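Local coordinates for kallikrein-10 (Homo sapiens, PDB 5LPE), which is a secreted, zymogen-like serine peptidase of the kallikrein subfamily that is inhibited by zinc and has a tumour-suppressor role in breast and prostate cancer, at residues L33-H44 / D95-V105; L114-Q122 / Q219-N228. All coordinates share one frame; numbering follows the deposited sequence.

Interaction 1 of 2, residues L33-H44 / D95-V105; sequences LVDQSWVLTAAH and DLMLLKLARPV. With ZN (zinc ion), chain F.
His44 and Asp95, probably the histidine and aspartate of the charge relay, hold a zinc ion between them. His44 ND1 lies 2.1 Å from the zinc. Asp95 OD2 also binds the metal and stands 3.3 Å from His44 ND1 without a hydrogen bond. Ring and carboxylate planes are 44° apart; CG of His44, between backbone N and carbonyl carbon (chi1 75°), sets the ring beside the carboxylate, and the ring's turn (chi2 -118°) presents ND1 to the zinc. Asp92 is the third protein ligand, Ser202 OG bonds to Asp95 OD2, and His44 NE2 bonds to Ser187 OG.

Behind the site, strands 38-41 and 97-101 run antiparallel. Val39 and Leu99 form a hydrogen-bonded pair, Leu99 N reaching Val39 O at 2.6 Å; Thr41 pairs likewise with Met97. Beta-branched Val39 and Thr41 suit extended backbone, and the bent end of Met97 brings CE to 3.5 Å from Thr41 CG2, while Thr41 OG1 bonds to Ala30 O. On the other face, Leu40 CD1 packs against Leu98 CD2, and the Trp38 indole takes Lys100 CB over its six-membered ring, a CH-pi contact 3.9 Å from the centroid; lysine's long aliphatic stem covers the ring and carries the amine beyond.

At the far end, Val105 N donates to Gln36 O (2.7 Å) and ties the loop after strand 97-101 to the type I turn Asp35-Trp38, where Val34 and Asp35 oppose Trp38 in a classic bulge. This is the N-terminal beta-barrel of the chymotrypsin fold, which brings the probable catalytic histidine and aspartate together, here bridged by zinc.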
loop_
_atom_site.group_PDB
_atom_site.type_symbol
_atom_site.label_atom_id
_atom_site.label_comp_id
_atom_site.label_asym_id
_atom_site.label_seq_id
_atom_site.Cartn_x
_atom_site.Cartn_y
_atom_site.Cartn_z
ATOM N N LEU A 33 2.875 -7.855 1.057
ATOM C CA LEU A 33 3.888 -8.891 1.154
ATOM C C LEU A 33 4.656 -8.868 -0.157
ATOM O O LEU A 33 4.122 -9.227 -1.210
ATOM C CB LEU A 33 3.243 -10.251 1.388
ATOM C CG LEU A 33 4.204 -11.356 1.798
ATOM C CD1 LEU A 33 4.615 -11.106 3.234
ATOM C CD2 LEU A 33 3.543 -12.705 1.648
ATOM N N VAL A 34 5.889 -8.388 -0.105
ATOM C CA VAL A 34 6.737 -8.344 -1.279
ATOM C C VAL A 34 7.757 -9.469 -1.287
ATOM O O VAL A 34 8.491 -9.627 -2.279
ATOM C CB VAL A 34 7.416 -6.959 -1.358
ATOM C CG1 VAL A 34 6.348 -5.891 -1.478
ATOM C CG2 VAL A 34 8.231 -6.685 -0.090
ATOM N N ASP A 35 7.837 -10.238 -0.208
ATOM C CA ASP A 35 8.753 -11.347 -0.045
ATOM C C ASP A 35 8.225 -12.172 1.114
ATOM O O ASP A 35 7.487 -11.661 1.956
ATOM C CB ASP A 35 10.173 -10.849 0.227
ATOM C CG ASP A 35 11.140 -11.969 0.426
ATOM O OD1 ASP A 35 11.501 -12.589 -0.581
ATOM O OD2 ASP A 35 11.525 -12.237 1.582
ATOM N N GLN A 36 8.623 -13.445 1.181
ATOM C CA GLN A 36 8.103 -14.285 2.254
ATOM C C GLN A 36 8.471 -13.741 3.634
ATOM O O GLN A 36 7.792 -14.044 4.618
ATOM C CB GLN A 36 8.601 -15.718 2.092
ATOM C CG GLN A 36 10.118 -15.823 1.987
ATOM C CD GLN A 36 10.596 -17.251 1.917
ATOM O OE1 GLN A 36 9.858 -18.144 1.507
ATOM N NE2 GLN A 36 11.834 -17.476 2.309
ATOM N N SER A 37 9.580 -13.014 3.746
ATOM C CA SER A 37 9.977 -12.388 5.002
ATOM C C SER A 37 9.782 -10.876 5.066
ATOM O O SER A 37 10.150 -10.279 6.080
ATOM C CB SER A 37 11.433 -12.739 5.326
ATOM O OG SER A 37 11.478 -14.008 5.945
ATOM N N TRP A 38 9.243 -10.229 4.029
ATOM C CA TRP A 38 9.264 -8.773 3.961
ATOM C C TRP A 38 7.915 -8.185 3.592
ATOM O O TRP A 38 7.252 -8.645 2.660
ATOM C CB TRP A 38 10.286 -8.286 2.954
ATOM C CG TRP A 38 11.672 -8.465 3.401
ATOM C CD1 TRP A 38 12.485 -9.515 3.129
ATOM C CD2 TRP A 38 12.436 -7.553 4.201
ATOM N NE1 TRP A 38 13.714 -9.311 3.700
ATOM C CE2 TRP A 38 13.706 -8.117 4.372
ATOM C CE3 TRP A 38 12.166 -6.300 4.778
ATOM C CZ2 TRP A 38 14.705 -7.485 5.097
ATOM C CZ3 TRP A 38 13.152 -5.681 5.502
ATOM C CH2 TRP A 38 14.409 -6.266 5.653
ATOM N N VAL A 39 7.542 -7.127 4.311
ATOM C CA VAL A 39 6.316 -6.385 4.068
ATOM C C VAL A 39 6.695 -4.935 3.826
ATOM O O VAL A 39 7.620 -4.416 4.457
ATOM C CB VAL A 39 5.325 -6.513 5.237
ATOM C CG1 VAL A 39 4.081 -5.665 4.981
ATOM C CG2 VAL A 39 4.936 -7.952 5.440
ATOM N N LEU A 40 6.016 -4.292 2.883
ATOM C CA LEU A 40 6.281 -2.901 2.579
ATOM C C LEU A 40 5.048 -2.074 2.883
ATOM O O LEU A 40 3.921 -2.472 2.569
ATOM C CB LEU A 40 6.693 -2.689 1.129
ATOM C CG LEU A 40 7.018 -1.231 0.758
ATOM C CD1 LEU A 40 8.483 -0.980 0.554
ATOM C CD2 LEU A 40 6.322 -0.922 -0.516
ATOM N N THR A 41 5.284 -0.911 3.479
ATOM C CA THR A 41 4.226 -0.018 3.899
ATOM C C THR A 41 4.781 1.402 3.941
ATOM O O THR A 41 5.965 1.638 3.690
ATOM C CB THR A 41 3.669 -0.457 5.259
ATOM O OG1 THR A 41 2.606 0.419 5.654
ATOM C CG2 THR A 41 4.760 -0.451 6.316
ATOM N N ALA A 42 3.911 2.347 4.283
ATOM C CA ALA A 42 4.320 3.737 4.376
ATOM C C ALA A 42 5.179 3.947 5.613
ATOM O O ALA A 42 4.886 3.413 6.683
ATOM C CB ALA A 42 3.094 4.645 4.414
ATOM N N ALA A 43 6.247 4.734 5.461
ATOM C CA ALA A 43 7.090 5.066 6.605
ATOM C C ALA A 43 6.301 5.723 7.737
ATOM O O ALA A 43 6.607 5.485 8.912
ATOM C CB ALA A 43 8.239 5.970 6.171
ATOM N N HIS A 44 5.269 6.525 7.422
ATOM C CA HIS A 44 4.544 7.224 8.488
ATOM C C HIS A 44 3.848 6.267 9.437
ATOM O O HIS A 44 3.293 6.719 10.444
ATOM C CB HIS A 44 3.509 8.213 7.930
ATOM C CG HIS A 44 2.276 7.568 7.370
ATOM N ND1 HIS A 44 1.915 7.688 6.044
ATOM C CD2 HIS A 44 1.317 6.810 7.954
ATOM C CE1 HIS A 44 0.795 7.019 5.836
ATOM N NE2 HIS A 44 0.413 6.474 6.978
ATOM N N ASP A 95 7.696 8.293 1.884
ATOM C CA ASP A 95 7.296 7.486 3.035
ATOM C C ASP A 95 7.079 6.068 2.535
ATOM O O ASP A 95 6.025 5.721 2.004
ATOM C CB ASP A 95 6.081 8.042 3.781
ATOM C CG ASP A 95 4.891 8.298 2.899
ATOM O OD1 ASP A 95 5.058 8.332 1.658
ATOM O OD2 ASP A 95 3.786 8.493 3.467
ATOM N N LEU A 96 8.077 5.244 2.824
ATOM C CA LEU A 96 8.188 3.838 2.492
ATOM C C LEU A 96 8.929 3.208 3.652
ATOM O O LEU A 96 9.889 3.784 4.163
ATOM C CB LEU A 96 8.972 3.619 1.200
ATOM C CG LEU A 96 8.206 3.000 0.045
ATOM C CD1 LEU A 96 6.935 3.771 -0.175
ATOM C CD2 LEU A 96 9.089 3.002 -1.182
ATOM N N MET A 97 8.483 2.042 4.074
ATOM C CA MET A 97 9.143 1.361 5.173
ATOM C C MET A 97 9.062 -0.127 4.873
ATOM O O MET A 97 8.008 -0.624 4.454
ATOM C CB MET A 97 8.472 1.718 6.505
ATOM C CG MET A 97 9.063 1.084 7.719
ATOM S SD MET A 97 8.188 1.523 9.253
ATOM C CE MET A 97 6.503 1.090 8.870
ATOM N N LEU A 98 10.178 -0.823 5.047
ATOM C CA LEU A 98 10.212 -2.261 4.857
ATOM C C LEU A 98 10.198 -2.915 6.230
ATOM O O LEU A 98 11.033 -2.599 7.088
ATOM C CB LEU A 98 11.419 -2.684 4.012
ATOM C CG LEU A 98 11.090 -2.471 2.527
ATOM C CD1 LEU A 98 12.309 -2.388 1.646
ATOM C CD2 LEU A 98 10.142 -3.568 2.035
ATOM N N LEU A 99 9.208 -3.773 6.451
ATOM C CA LEU A 99 9.057 -4.523 7.688
ATOM C C LEU A 99 9.552 -5.945 7.466
ATOM O O LEU A 99 9.084 -6.633 6.551
ATOM C CB LEU A 99 7.597 -4.530 8.138
ATOM C CG LEU A 99 7.106 -3.176 8.649
ATOM C CD1 LEU A 99 5.979 -3.350 9.631
ATOM C CD2 LEU A 99 8.228 -2.379 9.294
ATOM N N LYS A 100 10.488 -6.388 8.294
ATOM C CA LYS A 100 10.935 -7.767 8.212
ATOM C C LYS A 100 10.119 -8.639 9.159
ATOM O O LYS A 100 9.957 -8.305 10.334
ATOM C CB LYS A 100 12.420 -7.886 8.527
ATOM C CG LYS A 100 12.974 -9.240 8.103
ATOM C CD LYS A 100 14.034 -9.717 9.055
ATOM C CE LYS A 100 15.050 -10.568 8.333
ATOM N NZ LYS A 100 14.377 -11.537 7.457
ATOM N N LEU A 101 9.605 -9.755 8.650
ATOM C CA LEU A 101 8.864 -10.687 9.494
ATOM C C LEU A 101 9.813 -11.573 10.306
ATOM O O LEU A 101 10.846 -12.039 9.811
ATOM C CB LEU A 101 7.923 -11.553 8.650
ATOM C CG LEU A 101 6.889 -10.829 7.783
ATOM C CD1 LEU A 101 5.849 -11.799 7.208
ATOM C CD2 LEU A 101 6.223 -9.704 8.559
ATOM N N ALA A 102 9.458 -11.784 11.573
ATOM C CA ALA A 102 10.272 -12.612 12.453
ATOM C C ALA A 102 10.544 -13.956 11.806
ATOM O O ALA A 102 11.698 -14.353 11.626
ATOM C CB ALA A 102 9.571 -12.785 13.801
ATOM N N ARG A 103 9.485 -14.637 11.389
ATOM C CA ARG A 103 9.567 -15.910 10.706
ATOM C C ARG A 103 8.963 -15.793 9.309
ATOM O O ARG A 103 7.981 -15.061 9.111
ATOM C CB ARG A 103 8.835 -17.003 11.502
ATOM C CG ARG A 103 9.302 -17.129 12.948
ATOM C CD ARG A 103 8.564 -18.236 13.702
ATOM N NE ARG A 103 7.261 -17.831 14.238
ATOM C CZ ARG A 103 6.094 -18.321 13.825
ATOM N NH1 ARG A 103 6.049 -19.238 12.863
ATOM N NH2 ARG A 103 4.967 -17.901 14.380
ATOM N N PRO A 104 9.526 -16.503 8.326
ATOM C CA PRO A 104 9.016 -16.407 6.954
ATOM C C PRO A 104 7.581 -16.892 6.840
ATOM O O PRO A 104 7.138 -17.789 7.562
ATOM C CB PRO A 104 9.959 -17.316 6.151
ATOM C CG PRO A 104 11.134 -17.551 7.026
ATOM C CD PRO A 104 10.650 -17.442 8.435
ATOM N N VAL A 105 6.855 -16.279 5.910
ATOM C CA VAL A 105 5.563 -16.805 5.504
ATOM C C VAL A 105 5.768 -18.152 4.815
ATOM O O VAL A 105 6.815 -18.410 4.209
ATOM C CB VAL A 105 4.879 -15.780 4.582
ATOM C CG1 VAL A 105 3.961 -16.448 3.602
ATOM C CG2 VAL A 105 4.125 -14.774 5.401
HETATM ZN ZN ZN F . 2.810 9.319 5.082
#

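Interaction 2 of 2, residues L114-Q122 / Q219-N228; sequences LQLPYRCAQ and QICKYMSWIN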
loop_
_atom_site.group_PDB
_atom_site.type_symbol
_atom_site.label_atom_id
_atom_site.label_comp_id
_atom_site.label_asym_id
_atom_site.label_seq_id
_atom_site.Cartn_x
_atom_site.Cartn_y
_atom_site.Cartn_z
ATOM N N LEU A 114 3.362 -10.258 -3.652
ATOM C CA LEU A 114 2.933 -9.493 -4.823
ATOM C C LEU A 114 4.152 -9.131 -5.670
ATOM O O LEU A 114 5.107 -8.527 -5.163
ATOM C CB LEU A 114 2.177 -8.226 -4.394
ATOM C CG LEU A 114 0.991 -7.621 -5.163
ATOM C CD1 LEU A 114 0.915 -6.136 -4.835
ATOM C CD2 LEU A 114 0.944 -7.917 -6.659
ATOM N N GLN A 115 4.129 -9.535 -6.943
ATOM C CA GLN A 115 5.202 -9.183 -7.856
ATOM C C GLN A 115 5.439 -7.674 -7.810
ATOM O O GLN A 115 4.498 -6.887 -7.899
ATOM C CB GLN A 115 4.830 -9.635 -9.269
ATOM C CG GLN A 115 5.921 -9.455 -10.316
ATOM C CD GLN A 115 5.434 -9.815 -11.696
ATOM O OE1 GLN A 115 6.184 -10.362 -12.510
ATOM N NE2 GLN A 115 4.172 -9.492 -11.981
ATOM N N LEU A 116 6.698 -7.280 -7.623
ATOM C CA LEU A 116 7.126 -5.889 -7.660
ATOM C C LEU A 116 7.078 -5.323 -9.085
ATOM O O LEU A 116 7.128 -6.070 -10.060
ATOM C CB LEU A 116 8.533 -5.801 -7.086
ATOM C CG LEU A 116 8.637 -6.056 -5.589
ATOM C CD1 LEU A 116 10.058 -6.411 -5.206
ATOM C CD2 LEU A 116 8.093 -4.847 -4.826
ATOM N N PRO A 117 6.964 -4.001 -9.236
ATOM C CA PRO A 117 6.897 -3.428 -10.589
ATOM C C PRO A 117 8.214 -3.626 -11.322
ATOM O O PRO A 117 9.286 -3.369 -10.772
ATOM C CB PRO A 117 6.614 -1.937 -10.338
ATOM C CG PRO A 117 7.211 -1.672 -9.041
ATOM C CD PRO A 117 6.989 -2.947 -8.210
ATOM N N TYR A 118 8.121 -4.108 -12.557
ATOM C CA TYR A 118 9.223 -4.156 -13.506
ATOM C C TYR A 118 9.188 -2.977 -14.478
ATOM O O TYR A 118 9.992 -2.925 -15.417
ATOM C CB TYR A 118 9.222 -5.494 -14.253
ATOM C CG TYR A 118 7.937 -5.809 -14.972
ATOM C CD1 TYR A 118 6.872 -6.406 -14.317
ATOM C CD2 TYR A 118 7.789 -5.511 -16.315
ATOM C CE1 TYR A 118 5.711 -6.694 -14.979
ATOM C CE2 TYR A 118 6.626 -5.794 -16.986
ATOM C CZ TYR A 118 5.594 -6.386 -16.318
ATOM O OH TYR A 118 4.436 -6.669 -17.006
ATOM N N ARG A 119 8.303 -2.013 -14.237
ATOM C CA ARG A 119 7.846 -1.023 -15.200
ATOM C C ARG A 119 6.969 -0.034 -14.436
ATOM O O ARG A 119 6.390 -0.381 -13.402
ATOM C CB ARG A 119 7.047 -1.742 -16.298
ATOM C CG ARG A 119 6.737 -1.036 -17.599
ATOM C CD ARG A 119 5.713 -1.900 -18.399
ATOM N NE ARG A 119 4.444 -2.081 -17.680
ATOM C CZ ARG A 119 3.536 -1.116 -17.516
ATOM N NH1 ARG A 119 3.761 0.096 -18.015
ATOM N NH2 ARG A 119 2.407 -1.351 -16.850
ATOM N N CYS A 120 6.846 1.180 -14.959
ATOM C CA CYS A 120 6.021 2.208 -14.332
ATOM C C CYS A 120 4.666 2.268 -15.021
ATOM O O CYS A 120 4.571 2.171 -16.248
ATOM C CB CYS A 120 6.680 3.588 -14.389
ATOM S SG CYS A 120 8.185 3.816 -13.414
ATOM N N ALA A 121 3.620 2.418 -14.222
ATOM C CA ALA A 121 2.278 2.494 -14.759
ATOM C C ALA A 121 2.013 3.914 -15.231
ATOM O O ALA A 121 2.433 4.883 -14.595
ATOM C CB ALA A 121 1.261 2.066 -13.707
ATOM N N GLN A 122 1.377 4.023 -16.381
ATOM C CA GLN A 122 1.153 5.318 -16.995
ATOM C C GLN A 122 -0.217 5.884 -16.633
ATOM O O GLN A 122 -1.147 5.133 -16.321
ATOM C CB GLN A 122 1.290 5.215 -18.506
ATOM C CG GLN A 122 2.621 4.618 -18.940
ATOM C CD GLN A 122 3.828 5.432 -18.491
ATOM O OE1 GLN A 122 3.778 6.663 -18.419
ATOM N NE2 GLN A 122 4.929 4.742 -18.195
ATOM N N GLN A 219 5.241 6.091 -5.724
ATOM C CA GLN A 219 5.413 5.377 -6.981
ATOM C C GLN A 219 6.524 4.351 -6.787
ATOM O O GLN A 219 7.695 4.711 -6.659
ATOM C CB GLN A 219 5.745 6.373 -8.084
ATOM C CG GLN A 219 5.710 5.847 -9.481
ATOM C CD GLN A 219 6.002 6.942 -10.473
ATOM O OE1 GLN A 219 6.565 7.976 -10.118
ATOM N NE2 GLN A 219 5.624 6.723 -11.718
ATOM N N ILE A 220 6.166 3.066 -6.819
ATOM C CA ILE A 220 7.060 2.016 -6.324
ATOM C C ILE A 220 8.128 1.641 -7.360
ATOM O O ILE A 220 9.204 1.164 -6.990
ATOM C CB ILE A 220 6.220 0.800 -5.871
ATOM C CG1 ILE A 220 5.212 1.214 -4.788
ATOM C CG2 ILE A 220 7.072 -0.305 -5.290
ATOM C CD1 ILE A 220 5.818 1.785 -3.494
ATOM N N CYS A 221 7.858 1.848 -8.657
ATOM C CA CYS A 221 8.810 1.613 -9.743
ATOM C C CYS A 221 9.990 2.570 -9.720
ATOM O O CYS A 221 10.906 2.398 -10.532
ATOM C CB CYS A 221 8.133 1.756 -11.103
ATOM S SG CYS A 221 7.643 3.474 -11.468
ATOM N N LYS A 222 9.959 3.601 -8.871
ATOM C CA LYS A 222 11.106 4.474 -8.652
ATOM C C LYS A 222 11.971 4.045 -7.477
ATOM O O LYS A 222 13.040 4.629 -7.278
ATOM C CB LYS A 222 10.647 5.918 -8.400
ATOM C CG LYS A 222 9.574 6.432 -9.360
ATOM C CD LYS A 222 10.045 6.351 -10.795
ATOM C CE LYS A 222 9.423 7.438 -11.635
ATOM N NZ LYS A 222 9.951 7.315 -13.017
ATOM N N TYR A 223 11.497 3.117 -6.653
ATOM C CA TYR A 223 12.190 2.685 -5.446
ATOM C C TYR A 223 12.828 1.300 -5.548
ATOM O O TYR A 223 13.320 0.780 -4.541
ATOM C CB TYR A 223 11.232 2.798 -4.254
ATOM C CG TYR A 223 10.947 4.261 -3.950
ATOM C CD1 TYR A 223 9.944 4.945 -4.617
ATOM C CD2 TYR A 223 11.729 4.976 -3.046
ATOM C CE1 TYR A 223 9.698 6.277 -4.371
ATOM C CE2 TYR A 223 11.482 6.336 -2.786
ATOM C CZ TYR A 223 10.461 6.971 -3.455
ATOM O OH TYR A 223 10.191 8.301 -3.243
ATOM N N MET A 224 12.809 0.672 -6.725
ATOM C CA MET A 224 13.219 -0.730 -6.824
ATOM C C MET A 224 14.668 -0.955 -6.384
ATOM O O MET A 224 14.987 -1.998 -5.799
ATOM C CB MET A 224 13.009 -1.240 -8.247
ATOM C CG MET A 224 11.546 -1.370 -8.594
ATOM S SD MET A 224 10.748 -2.184 -7.226
ATOM C CE MET A 224 11.416 -3.845 -7.414
ATOM N N SER A 225 15.561 0.000 -6.665
ATOM C CA SER A 225 16.947 -0.142 -6.234
ATOM C C SER A 225 17.028 -0.372 -4.735
ATOM O O SER A 225 17.677 -1.317 -4.274
ATOM C CB SER A 225 17.759 1.092 -6.626
ATOM O OG SER A 225 17.939 1.157 -8.032
ATOM N N TRP A 226 16.368 0.488 -3.958
ATOM C CA TRP A 226 16.392 0.368 -2.504
ATOM C C TRP A 226 15.650 -0.878 -2.037
ATOM O O TRP A 226 16.162 -1.617 -1.197
ATOM C CB TRP A 226 15.802 1.633 -1.868
ATOM C CG TRP A 226 15.636 1.563 -0.390
ATOM C CD1 TRP A 226 16.622 1.642 0.550
ATOM C CD2 TRP A 226 14.405 1.422 0.332
ATOM N NE1 TRP A 226 16.085 1.548 1.810
ATOM C CE2 TRP A 226 14.725 1.411 1.706
ATOM C CE3 TRP A 226 13.071 1.292 -0.048
ATOM C CZ2 TRP A 226 13.756 1.270 2.697
ATOM C CZ3 TRP A 226 12.112 1.161 0.944
ATOM C CH2 TRP A 226 12.463 1.148 2.297
ATOM N N ILE A 227 14.456 -1.145 -2.585
ATOM C CA ILE A 227 13.625 -2.242 -2.077
ATOM C C ILE A 227 14.331 -3.580 -2.245
ATOM O O ILE A 227 14.315 -4.428 -1.348
ATOM C CB ILE A 227 12.248 -2.253 -2.765
ATOM C CG1 ILE A 227 11.453 -1.022 -2.383
ATOM C CG2 ILE A 227 11.460 -3.506 -2.373
ATOM C CD1 ILE A 227 10.041 -1.068 -2.881
ATOM N N ASN A 228 14.955 -3.793 -3.394
ATOM C CA ASN A 228 15.669 -5.040 -3.604
ATOM C C ASN A 228 16.895 -5.131 -2.716
ATOM O O ASN A 228 17.326 -6.239 -2.365
ATOM C CB ASN A 228 16.042 -5.177 -5.079
ATOM C CG ASN A 228 14.891 -5.695 -5.905
ATOM O OD1 ASN A 228 14.156 -6.584 -5.464
ATOM N ND2 ASN A 228 14.709 -5.135 -7.101
#
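Leu116 and Pro117, in the loop that links the two beta-barrels of the chymotrypsin-like fold, pack on Met224 at the start of the C-terminal helix. Leu116 and Met224 cross at a slant, with CE of the thioether 3.5 Å from Leu116 CB and also close to CD1. The methionine chain is bent at chi2 (-46°) and again at chi3 (-71°), which folds its methyl onto the leucine while SD stays beside the proline ring, 4.0 Å from Pro117 CD. A flexible, unbranched thioether suits this place because it can touch both residues at once. With an alanine in place of Met224, the CE and SD contacts would go and a gap would probably open beside Leu116 and Pro117, leaving the leucine branch freer to turn.

The compact proline ring lies over the 3-10 segment 220-222, its CG 3.6 Å from Cys221 N and its CD across from Ile220 CG2. Beyond it, Cys120 and Cys221 lock the loop covalently to this segment. Lys222 NZ lies 3.9 Å from Cys120 SG and forms a salt bridge with a sulfate ion, probably from the crystallisation liquor. The disulfide itself joins SG to SG at 2.0 Å, with a torsion of 99° about the S-S bond.

How the interactions relate
From the N terminus, the chain first builds 33-44, runs through strands 51-54 and 66-75, and returns at 95-105, where interaction 1 closes a loop within the first barrel. It then passes into the linker 114-122, builds the second barrel, and comes back at 219-228, so that interaction 2 closes a much longer loop. The two loops follow in series, neither nested nor crossed, yet they meet in space. Leu33 O probably accepts a hydrogen bond from Leu114 N, and Leu40, Leu96 and Leu98 pack against Ile227, Tyr223 and Trp226 respectively. The C-terminal helix lies against the first barrel, while the 3-10 segment before it and its own first turn are tied to the linker.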